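Local coordinates for protein enterochelin esterase (Salmonella enterica subsp. enterica serovar Typhimurium, PDB 3MGA) that probably hydrolyses the ester linkages of the iron-loaded siderophore enterobactin, allowing iron to be released inside the cell, at residues T20-I25 and S150-P155; D104-F109 and N118-G123; V189-T194 and R271-F276; C254-W259 and L300-R305. All coordinates share one frame; numbering follows the deposited sequence.

Contact 1: T20-I25 and S150-P155; sequences TGPEWI and SALEMP
Pro22 lies across from Leu152 and Trp24 across from Met154, with CA atoms 7.7 and 8.1 Å apart respectively, as the two segments run in roughly the same direction. At that spacing the backbones do not pair as strands, and side chains fill the gap. Pro22 turns its ring toward Leu152, where Pro22 CB meets Leu152 CD1 at 4.0 Å and Leu152 CD2 a little farther off. Leu152 reaches it because CG stands opposite the backbone N (chi1 -177°), which carries both methyls toward the proline. Trp24 takes the less common setting with CG between its own N and carbonyl carbon (chi1 58°), and the indole lies alongside Met154 and Pro155, running the opposite way. Met154 is a selenomethionine. Its selenium sits 5.0 Å from the centroid of the Trp24 five-membered ring, an oblique Met-aromatic contact, while its CE touches Trp24 CE3 at 4.0 Å. On the pyrrole side, Trp24 NE1 is 3.8 Å from Pro155 CG. Phe36 and Val34 of strand 32-39 back this apolar patch, touching Leu152 and Met154 respectively. Strand 23-26 edges one four-stranded antiparallel sheet and strand 148-153 belongs to another, so the contact joins two sheets face to face, consistent with the immunoglobulin-like beta sandwich of the E-set clan.

Contact 2: D104-F109 and N118-G123; sequences DVFAAF and NVLREG
Val105 and Phe106 pack on Gly123 and Leu120 in a loop-to-helix contact at the periphery of the N-terminal, E-set-like domain. The loop follows strand 92-100 and leads, a few residues later, into helix 117-127, so this is a local fold-back: the chain leaves the sheet, turns, and lays two apolar side chains against the helix it is about to form. The backbones come closest at Val105 and Gly123, whose CA atoms are 5.8 Å apart. Gly123, with no side chain, leaves room for the Phe106 ring to lie on the helix backbone. Phe106 exploits this with the CE1 side of its ring: CE1 lies 3.8 Å from Gly123 CA, reached obliquely. One turn earlier, Leu120 O sits at the ring's edge, near its plane, 4.0 Å from Phe106 CE1. Leu120 adds a methyl, its CD2 4.3 Å from the same CE1. The phenyl is also held edge-to-face against the rings of Trp54 and Trp124, and Leu127 extends the apolar surface along the helix beneath both loop residues. Val105 sets CG1 opposite its backbone N (chi1 179°), and this methyl does double duty. It sits over the centre of one face of the Phe106 ring, 4.2 Å above the plane, and presses on the helix backbone, with Val105 CG1 only 3.2 Å from Gly123 O.

Contact 3: V189-T194 and R271-F276; sequences VWILTT and RAVTPF
Thr193, near the end of strand 185-193, and Thr274, near the C-terminal end of helix 256-273, mark the nearest approach of the two backbones, with their CA atoms 8.4 Å apart. Side chains alone bridge this distance. The two threonines reach toward each other tip to tip, and it is their methyls that meet: Thr193 CG2 lies 4.1 Å from Thr274 CG2. The matching settings of the pair explain this, since in each residue the methyl stands opposite the carbonyl carbon and the hydroxyl is tucked between backbone N and carbonyl carbon (chi1 64° in Thr193). Two residues back along the strand, Ile191 makes the second touch. Its chain is extended at chi2 (179°), so Ile191 CD1 comes within 3.8 Å of Val273 CG2, the two side chains crossing at a slant. The other branch of the isoleucine, Ile191 CG2, lies 4.4 Å from Thr274 OG1. That hydroxyl is buried by the contact and has no hydrogen-bonding partner in the model. The joint is small, burying 120 Å² in total, and Val273 sits at its exposed margin. Ile191 also rests on Leu238 of strand 236-240, while Thr193 touches Ser171 and Thr274 touches Arg202 in nearby loops. Strand 185-193 lies between its antiparallel neighbours 174-180 and 236-240 in the mixed sheet expected of an alpha/beta-hydrolase domain; the C-terminal end of helix 256-273 meets one face of that sheet here, and helix 220-228 touches the strand through Leu192.

Contact 4: C254-W259 and L300-R305; sequences CNADFW and LNWPTR
Trp302 and Trp259 share nearly the same first torsion, each with CG opposite the carbonyl carbon and beside the backbone N (chi1 -59° and -69°), yet they use different parts of themselves to meet. Trp302 points its CB toward helix 256-273 and delivers the six-membered end of its indole. Trp259 also starts toward its partner, but its ring swings off, so that its CB is what Trp302 touches. Trp302 CZ3 lies 3.4 Å from Trp259 CB, snug packing for two carbons, and 4.0 Å from Trp259 CG. The rings themselves meet obliquely, with planes at 40° and 5.9 Å between the centroids of the Trp259 five-membered and Trp302 six-membered rings. A turn earlier in the helix, Ala256 supports the tip of the Trp302 indole: its O is 4.0 Å from Trp302 CH2 and its CB 4.2 Å from the same atom. Asn255 precedes the helix as N-cap, its OD1 accepting a weak bond from Asp257 N. Trp302 is where the chain first leaves the geometry of helix 290-301, so the start of one helix packs on the end of another within the probable alpha/beta-hydrolase domain. Leu260 and Gln263 continue the surface under Trp302. The Trp259 and Phe306 rings meet edge-to-face. Across the two segments, then, cohesion is van der Waals contact, mostly carbon on carbon, with one backbone oxygen beside the Trp302 ring, while the buried indole N-H of Trp259 is satisfied by a hydrogen bond to Ser294 OG of helix 290-301.

Overall arrangement
Contacts 1 and 2 belong to the N-terminal half, contacts 3 and 4 to the esterase half. Contact 2 is nested in the loop closed by contact 1, though their centres stand 27 Å apart. Contacts 3 and 4 share helix 256-273, one at each end; they cross along the chain and touch where Phe276 CE1 lies 3.9 Å from Arg305 NH1. All four are partly buried and lie 19 to 25 Å from the chain's centre, contact 1 being closest in. The chemistry is apolar throughout: sheet on sheet through selenium and indole, loop on bare helix backbone, strand on helix through small branched side chains, and helix on helix through two tryptophans.

Contact 1: T20-I25 and S150-P155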
# COMPACT_ATOMS: atom_id res chain seq x y z
N THR A 20 23.29 -3.46 11.75
CA THR A 20 22.86 -2.91 10.46
C THR A 20 21.34 -2.77 10.39
O THR A 20 20.80 -2.42 9.35
CB THR A 20 23.30 -3.86 9.32
OG1 THR A 20 24.72 -3.96 9.31
CG2 THR A 20 22.82 -3.36 7.96
N GLY A 21 20.67 -3.05 11.50
CA GLY A 21 19.22 -2.98 11.57
C GLY A 21 18.68 -4.17 12.34
O GLY A 21 19.40 -4.77 13.13
N PRO A 22 17.40 -4.50 12.13
CA PRO A 22 16.81 -5.65 12.81
C PRO A 22 17.51 -6.97 12.49
O PRO A 22 17.97 -7.17 11.36
CB PRO A 22 15.38 -5.66 12.28
CG PRO A 22 15.11 -4.25 11.92
CD PRO A 22 16.40 -3.73 11.38
N GLU A 23 17.59 -7.85 13.48
CA GLU A 23 18.20 -9.17 13.33
C GLU A 23 17.15 -10.25 13.52
O GLU A 23 16.21 -10.07 14.28
CB GLU A 23 19.33 -9.35 14.34
CG GLU A 23 20.50 -8.41 14.13
CD GLU A 23 21.52 -8.50 15.25
OE1 GLU A 23 21.11 -8.64 16.42
OE2 GLU A 23 22.74 -8.42 14.97
N TRP A 24 17.31 -11.37 12.83
CA TRP A 24 16.35 -12.45 12.92
C TRP A 24 16.99 -13.83 13.12
O TRP A 24 18.12 -14.07 12.70
CB TRP A 24 15.47 -12.46 11.66
CG TRP A 24 16.23 -12.62 10.36
CD1 TRP A 24 16.61 -13.78 9.77
CD2 TRP A 24 16.68 -11.56 9.50
NE1 TRP A 24 17.27 -13.53 8.59
CE2 TRP A 24 17.33 -12.17 8.40
CE3 TRP A 24 16.60 -10.17 9.55
CZ2 TRP A 24 17.90 -11.43 7.36
CZ3 TRP A 24 17.16 -9.43 8.51
CH2 TRP A 24 17.80 -10.06 7.43
N ILE A 25 16.24 -14.72 13.76
CA ILE A 25 16.67 -16.10 14.00
C ILE A 25 15.52 -17.03 13.63
O ILE A 25 14.41 -16.89 14.13
CB ILE A 25 17.05 -16.35 15.47
CG1 ILE A 25 18.27 -15.51 15.85
CG2 ILE A 25 17.35 -17.82 15.70
CD1 ILE A 25 19.50 -15.80 15.03
N SER A 150 10.79 2.56 7.67
CA SER A 150 11.88 1.67 7.25
C SER A 150 11.33 0.32 6.81
O SER A 150 10.24 -0.07 7.19
CB SER A 150 12.90 1.54 8.36
OG SER A 150 13.42 2.82 8.68
N ALA A 151 12.10 -0.39 5.98
CA ALA A 151 11.68 -1.67 5.43
C ALA A 151 12.33 -2.88 6.09
O ALA A 151 13.55 -2.91 6.33
CB ALA A 151 11.96 -1.69 3.94
N LEU A 152 11.50 -3.89 6.35
CA LEU A 152 11.92 -5.15 6.94
C LEU A 152 11.29 -6.27 6.14
O LEU A 152 10.09 -6.24 5.85
CB LEU A 152 11.49 -5.24 8.40
CG LEU A 152 11.95 -6.50 9.15
CD1 LEU A 152 13.44 -6.75 8.97
CD2 LEU A 152 11.59 -6.40 10.64
N GLU A 153 12.10 -7.26 5.79
CA GLU A 153 11.62 -8.40 5.02
C GLU A 153 12.21 -9.71 5.53
O GLU A 153 13.41 -9.81 5.71
CB GLU A 153 12.02 -8.26 3.56
CG GLU A 153 11.62 -6.95 2.90
CD GLU A 153 11.86 -6.98 1.39
OE1 GLU A 153 11.45 -6.02 0.71
OE2 GLU A 153 12.43 -7.97 0.89
N MSE A 154 11.36 -10.70 5.76
CA MSE A 154 11.85 -12.00 6.20
C MSE A 154 12.37 -12.72 4.95
O MSE A 154 11.99 -12.35 3.84
CB MSE A 154 10.76 -12.80 6.91
CG MSE A 154 10.40 -12.28 8.30
SE MSE A 154 11.89 -12.17 9.58
CE MSE A 154 12.60 -10.39 9.24
N PRO A 155 13.23 -13.73 5.13
CA PRO A 155 13.88 -14.41 4.00
C PRO A 155 12.98 -15.02 2.94
O PRO A 155 13.42 -15.17 1.81
CB PRO A 155 14.69 -15.52 4.70
CG PRO A 155 14.91 -15.00 6.07
CD PRO A 155 13.65 -14.31 6.41

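Contact 2: D104-F109 and N118-G123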
# COMPACT_ATOMS: atom_id res chain seq x y z
N ASP A 104 2.11 9.74 29.02
CA ASP A 104 0.71 10.00 29.37
C ASP A 104 -0.23 9.92 28.17
O ASP A 104 -1.23 10.64 28.11
CB ASP A 104 0.58 11.38 30.04
CG ASP A 104 1.00 12.54 29.13
OD1 ASP A 104 1.57 12.30 28.04
OD2 ASP A 104 0.76 13.71 29.51
N VAL A 105 0.07 9.04 27.21
CA VAL A 105 -0.77 8.90 26.02
C VAL A 105 -1.68 7.69 26.14
O VAL A 105 -2.90 7.82 26.11
CB VAL A 105 0.07 8.77 24.73
CG1 VAL A 105 -0.83 8.60 23.52
CG2 VAL A 105 0.96 9.98 24.55
N PHE A 106 -1.09 6.51 26.29
CA PHE A 106 -1.86 5.29 26.42
C PHE A 106 -2.19 4.97 27.88
O PHE A 106 -1.48 5.36 28.80
CB PHE A 106 -1.12 4.10 25.81
CG PHE A 106 -0.88 4.23 24.33
CD1 PHE A 106 -1.92 4.03 23.43
CD2 PHE A 106 0.39 4.50 23.84
CE1 PHE A 106 -1.70 4.13 22.07
CE2 PHE A 106 0.61 4.60 22.48
CZ PHE A 106 -0.44 4.41 21.59
N ALA A 107 -3.30 4.25 28.06
CA ALA A 107 -3.73 3.83 29.38
C ALA A 107 -3.11 2.47 29.65
O ALA A 107 -2.44 1.90 28.79
CB ALA A 107 -5.24 3.76 29.44
N ALA A 108 -3.34 1.94 30.85
CA ALA A 108 -2.81 0.64 31.22
C ALA A 108 -3.60 -0.46 30.53
O ALA A 108 -4.77 -0.27 30.19
CB ALA A 108 -2.85 0.45 32.73
N PHE A 109 -2.96 -1.61 30.32
CA PHE A 109 -3.61 -2.76 29.70
C PHE A 109 -3.21 -4.02 30.45
O PHE A 109 -2.02 -4.27 30.64
CB PHE A 109 -3.22 -2.89 28.22
CG PHE A 109 -3.55 -1.69 27.38
CD1 PHE A 109 -4.85 -1.47 26.95
CD2 PHE A 109 -2.56 -0.79 27.01
CE1 PHE A 109 -5.16 -0.36 26.17
CE2 PHE A 109 -2.87 0.32 26.23
CZ PHE A 109 -4.17 0.53 25.81
N ASN A 118 -10.55 2.15 18.34
CA ASN A 118 -10.72 3.60 18.29
C ASN A 118 -9.79 4.29 19.28
O ASN A 118 -9.19 5.32 18.96
CB ASN A 118 -12.17 3.98 18.59
CG ASN A 118 -13.14 3.45 17.54
OD1 ASN A 118 -12.74 3.14 16.41
ND2 ASN A 118 -14.41 3.35 17.91
N VAL A 119 -9.65 3.71 20.47
CA VAL A 119 -8.78 4.26 21.51
C VAL A 119 -7.31 4.18 21.08
O VAL A 119 -6.52 5.07 21.40
CB VAL A 119 -8.98 3.55 22.87
CG1 VAL A 119 -8.05 4.13 23.93
CG2 VAL A 119 -10.43 3.68 23.33
N LEU A 120 -6.95 3.12 20.35
CA LEU A 120 -5.58 2.97 19.86
C LEU A 120 -5.21 4.05 18.85
O LEU A 120 -4.29 4.83 19.10
CB LEU A 120 -5.34 1.57 19.26
CG LEU A 120 -5.21 0.40 20.23
CD1 LEU A 120 -5.00 -0.91 19.46
CD2 LEU A 120 -4.06 0.64 21.20
N ARG A 121 -5.91 4.10 17.71
CA ARG A 121 -5.62 5.13 16.71
C ARG A 121 -5.50 6.52 17.33
O ARG A 121 -4.57 7.26 17.00
CB ARG A 121 -6.63 5.17 15.56
CG ARG A 121 -6.26 4.29 14.38
CD ARG A 121 -7.00 4.73 13.11
NE ARG A 121 -6.35 4.22 11.90
CZ ARG A 121 -6.76 4.49 10.66
NH1 ARG A 121 -7.82 5.26 10.45
NH2 ARG A 121 -6.10 3.98 9.62
N GLU A 122 -6.42 6.85 18.22
CA GLU A 122 -6.39 8.14 18.89
C GLU A 122 -5.03 8.30 19.56
O GLU A 122 -4.33 9.27 19.31
CB GLU A 122 -7.52 8.23 19.93
CG GLU A 122 -7.64 9.58 20.65
CD GLU A 122 -8.02 10.74 19.73
OE1 GLU A 122 -8.35 11.83 20.25
OE2 GLU A 122 -8.00 10.57 18.49
N GLY A 123 -4.65 7.34 20.38
CA GLY A 123 -3.36 7.37 21.07
C GLY A 123 -2.20 7.53 20.09
O GLY A 123 -1.28 8.32 20.34

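Contact 3: V189-T194 and R271-F276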
# COMPACT_ATOMS: atom_id res chain seq x y z
N VAL A 189 -1.19 15.08 -12.88
CA VAL A 189 -1.28 13.73 -13.41
C VAL A 189 0.08 13.44 -14.07
O VAL A 189 0.70 14.33 -14.69
CB VAL A 189 -2.43 13.55 -14.41
CG1 VAL A 189 -3.78 13.78 -13.72
CG2 VAL A 189 -2.25 14.49 -15.62
N TRP A 190 0.59 12.23 -13.89
CA TRP A 190 1.86 11.85 -14.47
C TRP A 190 1.65 10.85 -15.60
O TRP A 190 0.76 10.00 -15.54
CB TRP A 190 2.78 11.25 -13.43
CG TRP A 190 3.30 12.20 -12.39
CD1 TRP A 190 4.51 12.82 -12.39
CD2 TRP A 190 2.64 12.59 -11.18
NE1 TRP A 190 4.66 13.59 -11.26
CE2 TRP A 190 3.52 13.47 -10.50
CE3 TRP A 190 1.41 12.29 -10.60
CZ2 TRP A 190 3.19 14.05 -9.28
CZ3 TRP A 190 1.09 12.87 -9.38
CH2 TRP A 190 1.98 13.74 -8.74
N ILE A 191 2.47 10.94 -16.64
CA ILE A 191 2.34 10.03 -17.77
C ILE A 191 3.65 9.35 -18.09
O ILE A 191 4.64 10.02 -18.36
CB ILE A 191 1.88 10.77 -19.04
CG1 ILE A 191 0.54 11.46 -18.83
CG2 ILE A 191 1.76 9.80 -20.21
CD1 ILE A 191 0.06 12.25 -20.06
N LEU A 192 3.66 8.03 -18.06
CA LEU A 192 4.84 7.27 -18.43
C LEU A 192 4.46 6.32 -19.55
O LEU A 192 3.44 5.66 -19.49
CB LEU A 192 5.37 6.44 -17.25
CG LEU A 192 6.56 5.54 -17.61
CD1 LEU A 192 7.78 6.41 -17.87
CD2 LEU A 192 6.85 4.54 -16.51
N THR A 193 5.29 6.26 -20.59
CA THR A 193 5.07 5.34 -21.70
C THR A 193 6.27 4.40 -21.71
O THR A 193 7.40 4.84 -21.50
CB THR A 193 5.00 6.08 -23.05
OG1 THR A 193 6.25 6.71 -23.32
CG2 THR A 193 3.90 7.12 -23.05
N THR A 194 6.04 3.12 -21.96
CA THR A 194 7.13 2.14 -21.96
C THR A 194 7.29 1.38 -23.28
O THR A 194 7.88 0.30 -23.33
CB THR A 194 6.96 1.13 -20.81
OG1 THR A 194 5.74 0.38 -20.98
CG2 THR A 194 6.92 1.86 -19.48
N ARG A 271 -5.03 11.24 -24.38
CA ARG A 271 -5.04 10.66 -25.73
C ARG A 271 -4.46 11.62 -26.76
O ARG A 271 -3.92 11.19 -27.77
CB ARG A 271 -6.47 10.25 -26.13
CG ARG A 271 -6.57 9.69 -27.55
CD ARG A 271 -7.93 9.07 -27.87
NE ARG A 271 -9.06 9.99 -27.67
CZ ARG A 271 -9.90 9.97 -26.63
NH1 ARG A 271 -9.77 9.05 -25.66
NH2 ARG A 271 -10.89 10.85 -26.57
N ALA A 272 -4.57 12.92 -26.50
CA ALA A 272 -4.04 13.92 -27.42
C ALA A 272 -2.51 13.95 -27.42
O ALA A 272 -1.90 14.31 -28.42
CB ALA A 272 -4.59 15.30 -27.10
N VAL A 273 -1.90 13.54 -26.31
CA VAL A 273 -0.43 13.53 -26.22
C VAL A 273 0.20 12.20 -26.63
O VAL A 273 1.28 12.20 -27.21
CB VAL A 273 0.09 13.99 -24.81
CG1 VAL A 273 -0.26 15.46 -24.58
CG2 VAL A 273 -0.45 13.11 -23.70
N THR A 274 -0.46 11.09 -26.30
CA THR A 274 0.02 9.75 -26.69
C THR A 274 -1.15 8.78 -26.86
O THR A 274 -2.02 8.70 -26.00
CB THR A 274 1.02 9.14 -25.68
OG1 THR A 274 0.41 9.06 -24.38
CG2 THR A 274 2.30 9.96 -25.61
N PRO A 275 -1.16 8.03 -27.97
CA PRO A 275 -2.26 7.08 -28.22
C PRO A 275 -2.29 5.88 -27.27
O PRO A 275 -1.27 5.48 -26.73
CB PRO A 275 -2.00 6.59 -29.66
CG PRO A 275 -0.95 7.49 -30.24
CD PRO A 275 -0.19 8.06 -29.08
N PHE A 276 -3.49 5.33 -27.07
CA PHE A 276 -3.70 4.12 -26.26
C PHE A 276 -5.00 3.42 -26.70
O PHE A 276 -5.89 4.03 -27.29
CB PHE A 276 -3.69 4.41 -24.75
CG PHE A 276 -4.75 5.37 -24.30
CD1 PHE A 276 -6.05 4.94 -24.06
CD2 PHE A 276 -4.43 6.71 -24.07
CE1 PHE A 276 -7.02 5.83 -23.63
CE2 PHE A 276 -5.40 7.60 -23.63
CZ PHE A 276 -6.70 7.16 -23.42

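Contact 4: C254-W259 and L300-R305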
# COMPACT_ATOMS: atom_id res chain seq x y z
N CYS A 254 -16.50 5.66 -4.02
CA CYS A 254 -17.71 5.58 -4.83
C CYS A 254 -18.31 6.94 -5.19
O CYS A 254 -19.48 7.19 -4.95
CB CYS A 254 -18.75 4.70 -4.13
SG CYS A 254 -18.17 3.02 -3.76
N ASN A 255 -17.48 7.81 -5.75
CA ASN A 255 -17.93 9.13 -6.21
C ASN A 255 -17.96 9.06 -7.75
O ASN A 255 -16.92 8.97 -8.39
CB ASN A 255 -17.00 10.24 -5.73
CG ASN A 255 -17.52 11.63 -6.06
OD1 ASN A 255 -18.52 11.79 -6.78
ND2 ASN A 255 -16.85 12.65 -5.54
N ALA A 256 -19.16 9.11 -8.32
CA ALA A 256 -19.34 9.00 -9.77
C ALA A 256 -18.69 10.12 -10.56
O ALA A 256 -18.14 9.87 -11.62
CB ALA A 256 -20.82 8.87 -10.13
N ASP A 257 -18.74 11.34 -10.04
CA ASP A 257 -18.13 12.47 -10.76
C ASP A 257 -16.65 12.29 -11.02
O ASP A 257 -16.17 12.68 -12.07
CB ASP A 257 -18.38 13.80 -10.04
CG ASP A 257 -19.77 14.34 -10.29
OD1 ASP A 257 -20.51 13.72 -11.10
OD2 ASP A 257 -20.12 15.39 -9.70
N PHE A 258 -15.93 11.69 -10.08
CA PHE A 258 -14.51 11.47 -10.29
C PHE A 258 -14.27 10.68 -11.58
O PHE A 258 -13.51 11.11 -12.44
CB PHE A 258 -13.88 10.75 -9.10
CG PHE A 258 -12.43 10.44 -9.30
CD1 PHE A 258 -11.46 11.41 -9.11
CD2 PHE A 258 -12.02 9.17 -9.67
CE1 PHE A 258 -10.12 11.13 -9.29
CE2 PHE A 258 -10.68 8.88 -9.85
CZ PHE A 258 -9.73 9.87 -9.66
N TRP A 259 -14.95 9.55 -11.71
CA TRP A 259 -14.79 8.70 -12.89
C TRP A 259 -15.43 9.25 -14.15
O TRP A 259 -14.93 8.99 -15.24
CB TRP A 259 -15.25 7.27 -12.60
CG TRP A 259 -14.32 6.61 -11.66
CD1 TRP A 259 -14.53 6.33 -10.35
CD2 TRP A 259 -12.97 6.23 -11.95
NE1 TRP A 259 -13.41 5.75 -9.81
CE2 TRP A 259 -12.44 5.68 -10.77
CE3 TRP A 259 -12.17 6.28 -13.09
CZ2 TRP A 259 -11.14 5.18 -10.70
CZ3 TRP A 259 -10.89 5.78 -13.03
CH2 TRP A 259 -10.38 5.24 -11.84
N LEU A 300 -17.06 -1.78 -12.17
CA LEU A 300 -18.44 -2.20 -12.01
C LEU A 300 -19.43 -1.26 -12.72
O LEU A 300 -20.40 -1.73 -13.30
CB LEU A 300 -18.82 -2.30 -10.53
CG LEU A 300 -18.19 -3.44 -9.72
CD1 LEU A 300 -18.54 -3.30 -8.24
CD2 LEU A 300 -18.63 -4.80 -10.24
N ASN A 301 -19.18 0.05 -12.68
CA ASN A 301 -20.09 1.01 -13.32
C ASN A 301 -19.79 1.34 -14.79
O ASN A 301 -20.72 1.65 -15.54
CB ASN A 301 -20.20 2.31 -12.51
CG ASN A 301 -20.85 2.10 -11.14
OD1 ASN A 301 -22.03 2.41 -10.95
ND2 ASN A 301 -20.11 1.52 -10.21
N TRP A 302 -18.53 1.27 -15.19
CA TRP A 302 -18.15 1.56 -16.58
C TRP A 302 -17.23 0.47 -17.14
O TRP A 302 -16.06 0.72 -17.46
CB TRP A 302 -17.47 2.93 -16.66
CG TRP A 302 -18.35 4.03 -16.18
CD1 TRP A 302 -19.32 4.68 -16.89
CD2 TRP A 302 -18.37 4.60 -14.87
NE1 TRP A 302 -19.93 5.62 -16.11
CE2 TRP A 302 -19.37 5.59 -14.86
CE3 TRP A 302 -17.63 4.37 -13.70
CZ2 TRP A 302 -19.66 6.35 -13.73
CZ3 TRP A 302 -17.91 5.12 -12.58
CH2 TRP A 302 -18.92 6.11 -12.60
N PRO A 303 -17.77 -0.76 -17.26
CA PRO A 303 -16.98 -1.90 -17.74
C PRO A 303 -16.61 -1.78 -19.22
O PRO A 303 -15.71 -2.48 -19.68
CB PRO A 303 -17.90 -3.10 -17.50
CG PRO A 303 -19.28 -2.54 -17.53
CD PRO A 303 -19.19 -1.12 -17.05
N THR A 304 -17.30 -0.90 -19.93
CA THR A 304 -17.05 -0.67 -21.35
C THR A 304 -15.78 0.16 -21.55
O THR A 304 -15.27 0.26 -22.66
CB THR A 304 -18.25 0.07 -22.01
OG1 THR A 304 -17.99 0.28 -23.41
CG2 THR A 304 -18.51 1.42 -21.34
N ARG A 305 -15.30 0.78 -20.47
CA ARG A 305 -14.09 1.59 -20.50
C ARG A 305 -13.00 1.01 -19.59
O ARG A 305 -11.81 1.05 -19.94
CB ARG A 305 -14.42 3.02 -20.09
CG ARG A 305 -13.24 4.00 -20.00
CD ARG A 305 -12.48 4.24 -21.31
NE ARG A 305 -11.54 3.17 -21.64
CZ ARG A 305 -10.69 3.21 -22.67
NH1 ARG A 305 -10.63 4.27 -23.47
NH2 ARG A 305 -9.87 2.19 -22.89